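Local coordinates for surface protein R28 (Streptococcus pyogenes, PDB 6S5Z) that is a cell-wall-anchored surface protein whose Rib domain, an immunoglobulin-like fold implicated in infection, probably serves as a structural module at the bacterial surface, at residues Ile30-Thr33 with Asp34-Pro37. Numbering follows the deposited sequence.
Sequences IANT and DELP
Asn32 and Glu35 close a tight turn through two bonds, one between backbones and one between side chains, in the connection between strands 16-19 and 41-44 of the immunoglobulin-like Rib domain. Glu35 N donates to Asn32 O at 2.8 Å, an i to i+3 link characteristic of a beta-turn with Thr33 and Asp34 at its corners; the backbone angles of these two are close to those of type I. The side-chain bond runs from Asn32 ND2 to Glu35 OE1 at 2.9 Å. This bond is nearly straight and lies in the amide plane, yet it meets OE1 from above the carboxylate, the two planes being steeply inclined to each other. With CG of Asn32 set between its own backbone N and carbonyl carbon (chi1 64°), the buried amide can also bond to the 10-12 region, ND2 to Ser10 O and OD1 to Glu12 N, tying the turn to the loop between helix 5-8 and strand 16-19. At the corners, Asp34 OD1 comes to 3.3 Å from Asn32 CA, and the Thr33 side chain touches Lys27 and Tyr42. Thr33 continues the turn: its O accepts a weak bond from Leu36 N at 3.5 Å, and a water lies within hydrogen-bonding distance of both this oxygen and Pro37 O. Leu36 packs on Tyr9, Pro11 and Tyr42, and its CD1 meets Ile30 CG2 at 4.1 Å, while its CG lies 3.5 Å from Asn32 O.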
loop_
_atom_site.group_PDB
_atom_site.type_symbol
_atom_site.label_atom_id
_atom_site.label_comp_id
_atom_site.label_asym_id
_atom_site.label_seq_id
_atom_site.Cartn_x
_atom_site.Cartn_y
_atom_site.Cartn_z
ATOM N N ILE A 30 2.566 3.462 -1.248
ATOM C CA ILE A 30 1.780 3.927 -2.385
ATOM C C ILE A 30 2.461 5.166 -2.953
ATOM O O ILE A 30 2.707 6.131 -2.223
ATOM C CB ILE A 30 0.324 4.232 -1.998
ATOM C CG1 ILE A 30 -0.377 2.979 -1.472
ATOM C CG2 ILE A 30 -0.424 4.854 -3.174
ATOM C CD1 ILE A 30 -0.440 1.849 -2.458
ATOM N N ALA A 31 2.727 5.146 -4.257
ATOM C CA ALA A 31 3.576 6.167 -4.865
ATOM C C ALA A 31 2.838 7.482 -5.068
ATOM O O ALA A 31 3.467 8.546 -5.061
ATOM C CB ALA A 31 4.132 5.680 -6.217
ATOM N N ASN A 32 1.522 7.444 -5.243
ATOM C CA ASN A 32 0.819 8.619 -5.735
ATOM C C ASN A 32 -0.390 8.942 -4.867
ATOM O O ASN A 32 -1.491 9.177 -5.375
ATOM C CB ASN A 32 0.431 8.393 -7.194
ATOM C CG ASN A 32 -0.558 7.257 -7.354
ATOM O OD1 ASN A 32 -0.604 6.350 -6.517
ATOM N ND2 ASN A 32 -1.367 7.305 -8.417
ATOM N N THR A 33 -0.203 8.981 -3.532
ATOM C CA THR A 33 -1.309 9.345 -2.639
ATOM C C THR A 33 -1.790 10.767 -2.889
ATOM O O THR A 33 -2.864 11.140 -2.409
ATOM C CB THR A 33 -0.927 9.217 -1.156
ATOM O OG1 THR A 33 0.192 10.061 -0.854
ATOM C CG2 THR A 33 -0.583 7.783 -0.786
ATOM N N ASP A 34 -0.995 11.583 -3.581
ATOM C CA ASP A 34 -1.454 12.909 -4.000
ATOM C C ASP A 34 -2.467 12.842 -5.138
ATOM O O ASP A 34 -3.135 13.843 -5.415
ATOM C CB ASP A 34 -0.274 13.775 -4.432
ATOM C CG ASP A 34 0.519 13.156 -5.574
ATOM O OD1 ASP A 34 0.728 11.927 -5.558
ATOM O OD2 ASP A 34 0.910 13.899 -6.503
ATOM N N GLU A 35 -2.583 11.700 -5.811
ATOM C CA GLU A 35 -3.548 11.510 -6.884
ATOM C C GLU A 35 -4.789 10.742 -6.440
ATOM O O GLU A 35 -5.602 10.345 -7.284
ATOM C CB GLU A 35 -2.867 10.806 -8.052
ATOM C CG GLU A 35 -1.712 11.614 -8.584
ATOM C CD GLU A 35 -0.956 10.907 -9.671
ATOM O OE1 GLU A 35 -1.314 9.747 -9.979
ATOM O OE2 GLU A 35 0.007 11.506 -10.199
ATOM N N LEU A 36 -4.943 10.517 -5.132
ATOM C CA LEU A 36 -6.050 9.837 -4.510
ATOM C C LEU A 36 -6.667 10.791 -3.505
ATOM O O LEU A 36 -5.953 11.633 -2.963
ATOM C CB LEU A 36 -5.568 8.575 -3.776
ATOM C CG LEU A 36 -4.622 7.705 -4.614
ATOM C CD1 LEU A 36 -4.113 6.528 -3.798
ATOM C CD2 LEU A 36 -5.269 7.227 -5.916
ATOM N N PRO A 37 -7.964 10.681 -3.212
ATOM C CA PRO A 37 -8.557 11.572 -2.208
ATOM C C PRO A 37 -7.736 11.530 -0.929
ATOM O O PRO A 37 -7.243 10.478 -0.530
ATOM C CB PRO A 37 -9.959 10.991 -1.999
ATOM C CG PRO A 37 -10.244 10.250 -3.287
ATOM C CD PRO A 37 -8.923 9.669 -3.686
HETATM O O HOH W 1 -4.399 10.014 -0.416
#